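Local coordinates for Alr4995 protein (Nostoc sp., PDB 6LRF) that acts as a bifunctional arginine dihydrolase and ornithine cyclodeaminase, pairing a guanidine-modifying hydrolase region with a C-terminal Rossmann-fold region, at residues D212-A217 with N230-L236; E480-I484 with A627-L631; M535-L540 with H554-V560; Y620-L624 with V642-T646. One frame throughout, in Å; residues are numbered along the deposited sequence.

Contact 1 (D212-A217 with N230-L236); sequences DAVNFA and NKASDAL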
loop_
_atom_site.group_PDB
_atom_site.type_symbol
_atom_site.label_atom_id
_atom_site.label_comp_id
_atom_site.label_asym_id
_atom_site.label_seq_id
_atom_site.Cartn_x
_atom_site.Cartn_y
_atom_site.Cartn_z
ATOM N N ASP B 212 18.953 5.853 32.883
ATOM C CA ASP B 212 19.198 5.580 34.302
ATOM C C ASP B 212 18.526 4.279 34.748
ATOM O O ASP B 212 19.078 3.531 35.553
ATOM C CB ASP B 212 18.703 6.741 35.174
ATOM C CG ASP B 212 19.646 7.943 35.147
ATOM O OD1 ASP B 212 20.713 7.882 35.807
ATOM O OD2 ASP B 212 19.311 8.954 34.483
ATOM N N ALA B 213 17.335 4.023 34.216
ATOM C CA ALA B 213 16.573 2.823 34.544
ATOM C C ALA B 213 17.316 1.520 34.211
ATOM O O ALA B 213 17.352 0.606 35.035
ATOM C CB ALA B 213 15.234 2.856 33.841
ATOM N N VAL B 214 17.921 1.431 33.026
ATOM C CA VAL B 214 18.613 0.203 32.629
ATOM C C VAL B 214 19.963 0.057 33.352
ATOM O O VAL B 214 20.627 -0.978 33.267
ATOM C CB VAL B 214 18.828 0.148 31.104
ATOM C CG1 VAL B 214 17.503 0.252 30.386
ATOM C CG2 VAL B 214 19.742 1.286 30.662
ATOM N N ASN B 215 20.361 1.106 34.059
ATOM C CA ASN B 215 21.502 1.032 34.960
ATOM C C ASN B 215 21.086 0.715 36.402
ATOM O O ASN B 215 21.916 0.788 37.320
ATOM C CB ASN B 215 22.289 2.340 34.927
ATOM C CG ASN B 215 23.294 2.374 33.804
ATOM O OD1 ASN B 215 24.444 1.964 33.975
ATOM N ND2 ASN B 215 22.860 2.837 32.638
ATOM N N PHE B 216 19.805 0.373 36.577
ATOM C CA PHE B 216 19.223 0.027 37.877
ATOM C C PHE B 216 19.271 1.181 38.870
ATOM O O PHE B 216 19.551 0.973 40.052
ATOM C CB PHE B 216 19.933 -1.173 38.491
ATOM C CG PHE B 216 19.578 -2.483 37.861
ATOM C CD1 PHE B 216 18.785 -3.396 38.544
ATOM C CD2 PHE B 216 20.065 -2.823 36.604
ATOM C CE1 PHE B 216 18.461 -4.626 37.975
ATOM C CE2 PHE B 216 19.752 -4.048 36.031
ATOM C CZ PHE B 216 18.947 -4.952 36.713
ATOM N N ALA B 217 19.009 2.391 38.387
ATOM C CA ALA B 217 18.938 3.560 39.256
ATOM C C ALA B 217 17.876 3.404 40.353
ATOM O O ALA B 217 18.051 3.891 41.472
ATOM C CB ALA B 217 18.658 4.823 38.427
ATOM N N ASN B 230 24.129 1.870 41.906
ATOM C CA ASN B 230 25.138 1.497 40.929
ATOM C C ASN B 230 25.771 2.710 40.239
ATOM O O ASN B 230 26.949 3.008 40.455
ATOM C CB ASN B 230 24.534 0.564 39.882
ATOM C CG ASN B 230 25.526 0.191 38.799
ATOM O OD1 ASN B 230 26.702 -0.057 39.074
ATOM N ND2 ASN B 230 25.063 0.174 37.555
ATOM N N LYS B 231 24.986 3.399 39.413
ATOM C CA LYS B 231 25.490 4.497 38.583
ATOM C C LYS B 231 24.375 5.478 38.259
ATOM O O LYS B 231 23.332 5.075 37.738
ATOM C CB LYS B 231 26.107 3.957 37.280
ATOM C CG LYS B 231 27.554 4.377 37.034
ATOM C CD LYS B 231 28.333 3.295 36.267
ATOM C CE LYS B 231 28.851 2.206 37.225
ATOM N NZ LYS B 231 29.679 1.146 36.584
ATOM N N ALA B 232 24.593 6.756 38.562
ATOM C CA ALA B 232 23.588 7.793 38.314
ATOM C C ALA B 232 24.050 8.817 37.273
ATOM O O ALA B 232 25.228 9.158 37.209
ATOM C CB ALA B 232 23.226 8.505 39.622
ATOM N N SER B 233 23.113 9.304 36.464
ATOM C CA SER B 233 23.384 10.388 35.522
ATOM C C SER B 233 23.585 11.720 36.250
ATOM O O SER B 233 23.203 11.861 37.417
ATOM C CB SER B 233 22.235 10.525 34.526
ATOM O OG SER B 233 21.114 11.135 35.150
ATOM N N ASP B 234 24.161 12.703 35.553
ATOM C CA ASP B 234 24.316 14.051 36.109
ATOM C C ASP B 234 22.963 14.679 36.428
ATOM O O ASP B 234 22.783 15.286 37.486
ATOM C CB ASP B 234 25.085 14.958 35.144
ATOM C CG ASP B 234 26.568 14.657 35.116
ATOM O OD1 ASP B 234 27.067 14.043 36.084
ATOM O OD2 ASP B 234 27.236 15.041 34.129
ATOM N N ALA B 235 22.026 14.534 35.497
ATOM C CA ALA B 235 20.654 14.978 35.702
ATOM C C ALA B 235 20.076 14.361 36.970
ATOM O O ALA B 235 19.579 15.072 37.851
ATOM C CB ALA B 235 19.800 14.619 34.505
ATOM N N LEU B 236 20.157 13.035 37.056
ATOM C CA LEU B 236 19.617 12.303 38.199
ATOM C C LEU B 236 20.247 12.777 39.509
ATOM O O LEU B 236 19.534 13.135 40.456
ATOM C CB LEU B 236 19.827 10.790 38.019
ATOM C CG LEU B 236 19.119 9.858 39.008
ATOM C CD1 LEU B 236 17.644 10.208 39.111
ATOM C CD2 LEU B 236 19.287 8.410 38.600
#
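The carboxylate of D212 grips S233 with both oxygens: OD1 accepts from the backbone N of S233 at 2.9 Å, and D212 OD2 accepts from S233 OG at 2.9 Å. S233 is the N-cap of helix 234-242, and its OG also accepts from the backbone N of L236 at 2.9 Å, the capping bond, so the end of one short helix is pinned to the start of the next within the guanidine-modifying (GME-family) region. D212 itself belongs to the last turn of helix 210-213, which closes in a Schellman motif: A217 N returns to D212 O (3.1 Å) and F216 N to A213 O (2.9 Å), with F216 as the C' residue at positive phi. The reversal turns the backbone carbonyl of N215 to the other segment, where N230 ND2 donates to N215 O over 3.2 Å; the OD1 of N230 is held by the backbone of L252. N215 lies alongside K231, its CB 4.1 Å from K231 O, while its ND2 bonds back to A211. The ring of F216 leads away to meet W24. Next to the carboxylate, L236 reaches back between the segments, placing its CD2 3.6 Å from A217 CB.

Contact 2 (E480-I484 with A627-L631); sequences ELRKI and AEMIL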
loop_
_atom_site.group_PDB
_atom_site.type_symbol
_atom_site.label_atom_id
_atom_site.label_comp_id
_atom_site.label_asym_id
_atom_site.label_seq_id
_atom_site.Cartn_x
_atom_site.Cartn_y
_atom_site.Cartn_z
ATOM N N GLU B 480 10.817 27.401 8.032
ATOM C CA GLU B 480 9.690 28.245 7.627
ATOM C C GLU B 480 8.868 28.573 8.862
ATOM O O GLU B 480 8.434 29.695 9.056
ATOM C CB GLU B 480 8.824 27.539 6.575
ATOM C CG GLU B 480 9.487 27.297 5.201
ATOM C CD GLU B 480 8.783 26.204 4.377
ATOM O OE1 GLU B 480 7.868 25.541 4.918
ATOM O OE2 GLU B 480 9.158 25.986 3.196
ATOM N N LEU B 481 8.705 27.580 9.727
ATOM C CA LEU B 481 7.874 27.710 10.913
ATOM C C LEU B 481 8.432 28.696 11.940
ATOM O O LEU B 481 7.682 29.483 12.503
ATOM C CB LEU B 481 7.690 26.339 11.556
ATOM C CG LEU B 481 6.513 26.125 12.491
ATOM C CD1 LEU B 481 5.279 26.828 11.987
ATOM C CD2 LEU B 481 6.265 24.636 12.545
ATOM N N ARG B 482 9.736 28.649 12.197
ATOM C CA ARG B 482 10.365 29.602 13.120
ATOM C C ARG B 482 10.351 31.023 12.544
ATOM O O ARG B 482 10.114 32.005 13.266
ATOM C CB ARG B 482 11.802 29.175 13.436
ATOM C CG ARG B 482 12.562 30.092 14.390
ATOM C CD ARG B 482 13.964 29.534 14.602
ATOM N NE ARG B 482 14.827 30.375 15.430
ATOM C CZ ARG B 482 15.620 31.335 14.957
ATOM N NH1 ARG B 482 16.374 32.041 15.793
ATOM N NH2 ARG B 482 15.666 31.586 13.652
ATOM N N LYS B 483 10.600 31.120 11.242
ATOM C CA LYS B 483 10.564 32.398 10.540
ATOM C C LYS B 483 9.203 33.051 10.680
ATOM O O LYS B 483 9.106 34.252 10.920
ATOM C CB LYS B 483 10.902 32.218 9.059
ATOM C CG LYS B 483 12.162 32.947 8.609
ATOM C CD LYS B 483 12.951 32.106 7.614
ATOM C CE LYS B 483 14.188 32.846 7.100
ATOM N NZ LYS B 483 14.917 33.615 8.158
ATOM N N ILE B 484 8.147 32.254 10.544
ATOM C CA ILE B 484 6.803 32.795 10.605
ATOM C C ILE B 484 6.454 33.207 12.028
ATOM O O ILE B 484 5.821 34.235 12.227
ATOM C CB ILE B 484 5.755 31.783 10.056
ATOM C CG1 ILE B 484 6.018 31.514 8.577
ATOM C CG2 ILE B 484 4.339 32.312 10.225
ATOM C CD1 ILE B 484 5.124 30.456 7.966
ATOM N N ALA B 627 -3.869 33.311 7.497
ATOM C CA ALA B 627 -2.924 32.195 7.644
ATOM C C ALA B 627 -1.759 32.276 6.654
ATOM O O ALA B 627 -1.974 32.509 5.470
ATOM C CB ALA B 627 -3.659 30.851 7.475
ATOM N N GLU B 628 -0.534 32.068 7.144
ATOM C CA GLU B 628 0.657 32.020 6.293
ATOM C C GLU B 628 1.085 30.579 6.058
ATOM O O GLU B 628 1.725 30.245 5.063
ATOM C CB GLU B 628 1.805 32.799 6.928
ATOM C CG GLU B 628 1.618 34.319 6.965
ATOM C CD GLU B 628 2.853 35.053 7.509
ATOM O OE1 GLU B 628 3.993 34.548 7.340
ATOM O OE2 GLU B 628 2.682 36.137 8.112
HETATM N N MSE B 629 0.729 29.715 6.998
HETATM C CA MSE B 629 1.019 28.311 6.847
HETATM C C MSE B 629 -0.089 27.488 7.443
HETATM O O MSE B 629 -0.650 27.844 8.474
HETATM C CB MSE B 629 2.348 27.957 7.508
HETATM C CG MSE B 629 2.664 26.464 7.450
HETATM SE SE MSE B 629 4.498 26.035 8.003
HETATM C CE MSE B 629 5.423 26.929 6.550
ATOM N N ILE B 630 -0.397 26.383 6.780
ATOM C CA ILE B 630 -1.326 25.409 7.308
ATOM C C ILE B 630 -0.582 24.087 7.415
ATOM O O ILE B 630 -0.018 23.602 6.442
ATOM C CB ILE B 630 -2.564 25.272 6.412
ATOM C CG1 ILE B 630 -3.234 26.641 6.243
ATOM C CG2 ILE B 630 -3.531 24.236 6.979
ATOM C CD1 ILE B 630 -4.428 26.604 5.352
ATOM N N LEU B 631 -0.546 23.545 8.627
ATOM C CA LEU B 631 0.072 22.265 8.920
ATOM C C LEU B 631 -1.015 21.184 9.003
ATOM O O LEU B 631 -1.846 21.185 9.914
ATOM C CB LEU B 631 0.846 22.359 10.234
ATOM C CG LEU B 631 1.965 21.369 10.505
ATOM C CD1 LEU B 631 2.988 21.443 9.385
ATOM C CD2 LEU B 631 2.620 21.714 11.844
#
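This is apolar helix-on-sheet packing in the C-terminal Rossmann-fold region: helix 467-486 lies against strand 629-633, an inner strand of a six-stranded parallel sheet. The short helix and strand segments run 10.7 Å apart at their closest, a spacing suited to side chains meeting between two backbones, and their directions differ by 130°, so the helix crosses the strand obliquely. No hydrogen bond spans the two segments. The strand instead bonds to its sheet neighbours, M629 pairing with V492 on one flank and I630 with K651 and V653 on the other.

Alternation along the strand decides which residues take part. M629, a selenomethionine, points its CA-CB bond at the helix, whereas the side chain of I630 is out of reach of it. With chi1 and chi2 both t, M629 extends into the space between L481 and I484, three residues, just under one turn, apart: its SE lies 4.1 Å from L481 CD1, and its CB 3.8 Å from I484 CD1. L481 and I484 also rest on V491 of the adjacent strand, so the helix straddles two strands. Two carboxylates also touch carbon atoms. At the margin E628 OE1 lies 3.7 Å from I484 CG2, and E480 extends alongside the selenomethionine, its OE1 3.3 Å from M629 CE.

Contact 3 (M535-L540 with H554-V560); sequences MMGTSL and HRHHLKV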
loop_
_atom_site.group_PDB
_atom_site.type_symbol
_atom_site.label_atom_id
_atom_site.label_comp_id
_atom_site.label_asym_id
_atom_site.label_seq_id
_atom_site.Cartn_x
_atom_site.Cartn_y
_atom_site.Cartn_z
HETATM N N MSE B 535 -6.068 11.677 30.257
HETATM C CA MSE B 535 -6.773 11.365 31.492
HETATM C C MSE B 535 -6.558 9.918 31.923
HETATM O O MSE B 535 -6.378 9.644 33.106
HETATM C CB MSE B 535 -8.273 11.602 31.345
HETATM C CG MSE B 535 -8.733 13.046 31.355
HETATM SE SE MSE B 535 -10.694 13.088 31.238
HETATM C CE MSE B 535 -11.080 12.118 32.884
HETATM N N MSE B 536 -6.597 8.999 30.961
HETATM C CA MSE B 536 -6.639 7.573 31.262
HETATM C C MSE B 536 -5.392 6.816 30.824
HETATM O O MSE B 536 -5.258 5.643 31.149
HETATM C CB MSE B 536 -7.845 6.893 30.590
HETATM C CG MSE B 536 -9.146 7.671 30.554
HETATM SE SE MSE B 536 -10.031 7.583 32.271
HETATM C CE MSE B 536 -10.443 5.702 32.340
ATOM N N GLY B 537 -4.506 7.454 30.064
ATOM C CA GLY B 537 -3.365 6.749 29.485
ATOM C C GLY B 537 -3.730 5.736 28.402
ATOM O O GLY B 537 -2.961 4.815 28.112
ATOM N N THR B 538 -4.912 5.892 27.806
ATOM C CA THR B 538 -5.358 5.011 26.718
ATOM C C THR B 538 -5.954 5.785 25.551
ATOM O O THR B 538 -6.290 6.959 25.663
ATOM C CB THR B 538 -6.427 3.981 27.189
ATOM O OG1 THR B 538 -7.535 4.661 27.804
ATOM C CG2 THR B 538 -5.827 2.958 28.165
ATOM N N SER B 539 -6.110 5.106 24.427
ATOM C CA SER B 539 -6.663 5.734 23.247
ATOM C C SER B 539 -7.375 4.687 22.399
ATOM O O SER B 539 -6.711 3.833 21.808
ATOM C CB SER B 539 -5.550 6.423 22.455
ATOM O OG SER B 539 -6.072 7.086 21.323
ATOM N N LEU B 540 -8.711 4.759 22.351
ATOM C CA LEU B 540 -9.556 3.745 21.706
ATOM C C LEU B 540 -8.941 3.203 20.423
ATOM O O LEU B 540 -8.705 3.957 19.477
ATOM C CB LEU B 540 -10.941 4.313 21.395
ATOM C CG LEU B 540 -11.901 3.350 20.697
ATOM C CD1 LEU B 540 -12.062 2.071 21.498
ATOM C CD2 LEU B 540 -13.258 4.005 20.470
ATOM N N HIS B 554 -13.710 0.601 24.865
ATOM C CA HIS B 554 -14.851 1.488 24.647
ATOM C C HIS B 554 -15.253 2.188 25.945
ATOM O O HIS B 554 -15.627 3.356 25.930
ATOM C CB HIS B 554 -16.024 0.717 24.036
ATOM C CG HIS B 554 -15.882 0.472 22.563
ATOM N ND1 HIS B 554 -16.538 1.225 21.612
ATOM C CD2 HIS B 554 -15.146 -0.436 21.875
ATOM C CE1 HIS B 554 -16.219 0.791 20.404
ATOM N NE2 HIS B 554 -15.375 -0.216 20.536
ATOM N N ARG B 555 -15.131 1.489 27.073
ATOM C CA ARG B 555 -15.483 2.056 28.372
ATOM C C ARG B 555 -14.712 3.352 28.676
ATOM O O ARG B 555 -15.317 4.367 29.032
ATOM C CB ARG B 555 -15.257 1.010 29.486
ATOM C CG ARG B 555 -16.335 -0.099 29.535
ATOM C CD ARG B 555 -16.048 -1.129 30.631
ATOM N NE ARG B 555 -15.965 -0.521 31.960
ATOM C CZ ARG B 555 -17.008 -0.360 32.769
ATOM N NH1 ARG B 555 -18.216 -0.760 32.386
ATOM N NH2 ARG B 555 -16.852 0.190 33.966
ATOM N N HIS B 556 -13.387 3.328 28.530
ATOM C CA HIS B 556 -12.583 4.520 28.759
ATOM C C HIS B 556 -12.994 5.652 27.815
ATOM O O HIS B 556 -13.036 6.823 28.207
ATOM C CB HIS B 556 -11.088 4.213 28.592
ATOM C CG HIS B 556 -10.472 3.520 29.772
ATOM N ND1 HIS B 556 -9.108 3.365 29.919
ATOM C CD2 HIS B 556 -11.034 2.939 30.860
ATOM C CE1 HIS B 556 -8.859 2.727 31.048
ATOM N NE2 HIS B 556 -10.008 2.462 31.643
ATOM N N HIS B 557 -13.292 5.293 26.569
ATOM C CA HIS B 557 -13.675 6.269 25.545
ATOM C C HIS B 557 -15.015 6.958 25.846
ATOM O O HIS B 557 -15.120 8.187 25.834
ATOM C CB HIS B 557 -13.746 5.572 24.194
ATOM C CG HIS B 557 -13.638 6.501 23.028
ATOM N ND1 HIS B 557 -12.469 7.166 22.704
ATOM C CD2 HIS B 557 -14.555 6.876 22.105
ATOM C CE1 HIS B 557 -12.671 7.904 21.627
ATOM N NE2 HIS B 557 -13.926 7.748 21.244
ATOM N N LEU B 558 -16.034 6.146 26.105
ATOM C CA LEU B 558 -17.360 6.630 26.480
ATOM C C LEU B 558 -17.336 7.383 27.807
ATOM O O LEU B 558 -18.062 8.372 27.965
ATOM C CB LEU B 558 -18.347 5.459 26.565
ATOM C CG LEU B 558 -19.153 5.187 25.297
ATOM C CD1 LEU B 558 -20.168 6.316 25.074
ATOM C CD2 LEU B 558 -18.232 5.043 24.091
ATOM N N LYS B 559 -16.515 6.919 28.756
ATOM C CA LYS B 559 -16.369 7.630 30.029
ATOM C C LYS B 559 -15.900 9.047 29.811
ATOM O O LYS B 559 -16.395 9.982 30.438
ATOM C CB LYS B 559 -15.382 6.921 30.964
ATOM C CG LYS B 559 -14.933 7.792 32.125
ATOM C CD LYS B 559 -14.257 6.982 33.231
ATOM C CE LYS B 559 -14.119 7.812 34.505
ATOM N NZ LYS B 559 -13.869 6.957 35.706
ATOM N N VAL B 560 -14.922 9.214 28.929
ATOM C CA VAL B 560 -14.391 10.537 28.672
ATOM C C VAL B 560 -15.464 11.428 28.054
ATOM O O VAL B 560 -15.610 12.591 28.429
ATOM C CB VAL B 560 -13.153 10.480 27.742
ATOM C CG1 VAL B 560 -12.822 11.871 27.186
ATOM C CG2 VAL B 560 -11.958 9.881 28.489
#
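Histidine rings and the side chains facing them shape this packing between the C-terminal end of helix 524-536 and the first turns of helix 554-567, in the Rossmann-fold region of the chain. G537, at positive phi, takes the backbone out of the helix, and the segment then runs on past the second helix. M536, a selenomethionine with all three chi angles in m wells, curls so that its CE lies over one face of the H556 ring while its CG meets V560 CG2 at 4.1 Å. The edge of the same ring is used differently: H556 ND1 donates to T538 OG1 at 2.9 Å. T538, in the p rotamer, also bonds through OG1 to E532. L540, with chi1 t and chi2 p, spreads its two methyls over separate rings as CH-pi contacts, CD1 lying 4.1 Å from the H554 ring centroid and CD2 over a face of H557. Those imidazoles are held from outside the segments, H554 ND1 by D405 and H557 ND1 by E532. H554 and H557 reach L540 from different wells, chi1 m and t respectively. Of the two methyls of L540, CD2 lies closer to its ring, 3.6 Å from the H557 centroid.

Contact 4 (Y620-L624 with V642-T646); sequences YAKHL and VGNMT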
loop_
_atom_site.group_PDB
_atom_site.type_symbol
_atom_site.label_atom_id
_atom_site.label_comp_id
_atom_site.label_asym_id
_atom_site.label_seq_id
_atom_site.Cartn_x
_atom_site.Cartn_y
_atom_site.Cartn_z
ATOM N N TYR B 620 -14.402 27.627 10.328
ATOM C CA TYR B 620 -13.117 27.264 9.709
ATOM C C TYR B 620 -12.581 28.440 8.874
ATOM O O TYR B 620 -11.425 28.841 9.006
ATOM C CB TYR B 620 -13.261 26.028 8.813
ATOM C CG TYR B 620 -13.027 24.674 9.485
ATOM C CD1 TYR B 620 -13.504 24.402 10.778
ATOM C CD2 TYR B 620 -12.368 23.660 8.801
ATOM C CE1 TYR B 620 -13.289 23.145 11.382
ATOM C CE2 TYR B 620 -12.154 22.413 9.381
ATOM C CZ TYR B 620 -12.613 22.162 10.671
ATOM O OH TYR B 620 -12.383 20.919 11.230
ATOM N N ALA B 621 -13.438 28.966 8.005
ATOM C CA ALA B 621 -13.053 30.006 7.068
ATOM C C ALA B 621 -12.569 31.234 7.823
ATOM O O ALA B 621 -11.622 31.885 7.407
ATOM C CB ALA B 621 -14.218 30.363 6.151
ATOM N N LYS B 622 -13.220 31.535 8.941
ATOM C CA LYS B 622 -12.840 32.685 9.748
ATOM C C LYS B 622 -11.440 32.522 10.341
ATOM O O LYS B 622 -10.605 33.428 10.263
ATOM C CB LYS B 622 -13.857 32.922 10.863
ATOM C CG LYS B 622 -13.561 34.174 11.682
ATOM C CD LYS B 622 -14.621 34.391 12.762
ATOM C CE LYS B 622 -14.564 33.324 13.850
ATOM N NZ LYS B 622 -13.324 33.438 14.693
ATOM N N HIS B 623 -11.161 31.364 10.925
ATOM C CA HIS B 623 -9.846 31.171 11.525
ATOM C C HIS B 623 -8.757 31.009 10.476
ATOM O O HIS B 623 -7.581 31.206 10.767
ATOM C CB HIS B 623 -9.869 29.975 12.467
ATOM C CG HIS B 623 -10.661 30.229 13.702
ATOM N ND1 HIS B 623 -10.275 31.152 14.648
ATOM C CD2 HIS B 623 -11.838 29.715 14.129
ATOM C CE1 HIS B 623 -11.172 31.184 15.616
ATOM N NE2 HIS B 623 -12.129 30.318 15.328
ATOM N N LEU B 624 -9.140 30.667 9.249
ATOM C CA LEU B 624 -8.156 30.554 8.184
ATOM C C LEU B 624 -7.686 31.928 7.670
ATOM O O LEU B 624 -6.620 32.033 7.076
ATOM C CB LEU B 624 -8.723 29.723 7.036
ATOM C CG LEU B 624 -8.770 28.210 7.289
ATOM C CD1 LEU B 624 -9.354 27.487 6.089
ATOM C CD2 LEU B 624 -7.382 27.690 7.585
ATOM N N VAL B 642 -10.291 22.428 4.452
ATOM C CA VAL B 642 -9.377 23.542 4.625
ATOM C C VAL B 642 -8.713 23.921 3.294
ATOM O O VAL B 642 -8.603 25.094 2.958
ATOM C CB VAL B 642 -8.301 23.201 5.665
ATOM C CG1 VAL B 642 -7.156 24.171 5.586
ATOM C CG2 VAL B 642 -8.906 23.201 7.064
ATOM N N GLY B 643 -8.262 22.931 2.545
ATOM C CA GLY B 643 -7.640 23.194 1.264
ATOM C C GLY B 643 -8.559 23.969 0.336
ATOM O O GLY B 643 -8.138 24.981 -0.242
ATOM N N ASN B 644 -9.807 23.500 0.196
ATOM C CA ASN B 644 -10.812 24.186 -0.633
ATOM C C ASN B 644 -10.957 25.635 -0.216
ATOM O O ASN B 644 -11.179 26.510 -1.040
ATOM C CB ASN B 644 -12.209 23.544 -0.533
ATOM C CG ASN B 644 -12.228 22.076 -0.898
ATOM O OD1 ASN B 644 -11.397 21.594 -1.669
ATOM N ND2 ASN B 644 -13.186 21.345 -0.318
HETATM N N MSE B 645 -10.852 25.883 1.080
HETATM C CA MSE B 645 -11.111 27.220 1.589
HETATM C C MSE B 645 -9.923 28.159 1.498
HETATM O O MSE B 645 -10.073 29.341 1.791
HETATM C CB MSE B 645 -11.562 27.163 3.045
HETATM C CG MSE B 645 -12.900 26.505 3.268
HETATM SE SE MSE B 645 -13.201 26.430 5.188
HETATM C CE MSE B 645 -14.277 24.804 5.287
ATOM N N THR B 646 -8.754 27.645 1.119
ATOM C CA THR B 646 -7.512 28.413 1.254
ATOM C C THR B 646 -6.953 28.964 -0.063
ATOM O O THR B 646 -6.727 28.205 -1.000
ATOM C CB THR B 646 -6.414 27.543 1.894
ATOM O OG1 THR B 646 -6.850 27.088 3.187
ATOM C CG2 THR B 646 -5.113 28.339 2.026
#
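One side chain from each helix makes the principal projection. M645, a selenomethionine, pushes its SE into the hollow between Y620 and A621, 3.6 Å from Y620 CB and 3.8 Å from the backbone N of A621. The small side chain of A621 leaves room for it, with A621 CB 4.2 Å from M645 SE. In the reverse direction L624 enters the recess formed by V642, M645 and T646: its CD1 lies 4.0 Å from V642 CG1, 3.8 Å from M645 CB and 3.9 Å from T646 OG1. T646 OG1 itself donates to V642 O at 2.7 Å, turning its hydroxyl back onto the helix end.

These surfaces belong to helices 613-624 and 637-645, which precede and follow strand 629-633 in the Rossmann-fold region. They pack side by side on one face of its parallel sheet, and L624, V642 and T646 all touch I630 of that strand. L624 and V642 also rest on L521 of strand 519-523. M645 lies at a subunit boundary too, packing on R403 of the third subunit, while Y620 touches I600 of that subunit.

Deeper in, the Y620 ring lies beside V642, its hydroxyl hydrogen-bonded to H638 and to the backbone of G522; Y620 CD2 and V642 CG2 are 3.9 Å apart.

Contacts 2 and 4 share strand 629-633 and work on its two sides: M629 faces helix 467-486 in contact 2, whereas I630 turns to the helices of contact 4, its CD1 lying 3.3 Å from T646 OG1 and 3.7 Å from V642 CG1. With helices packed on both faces, these opposite-facing side chains mark the helix-sheet-helix layers of a Rossmann fold. The centres of the two contacts are 15 Å apart, and their segments alternate along the chain. Contact 3 falls in sequence between the two segments of contact 2, yet its nearest atoms stay about 19 Å from contact 2 and about 17 Å from contact 4. Contact 1 stands apart in the GME-family region, its centre 34 Å from that of contact 3.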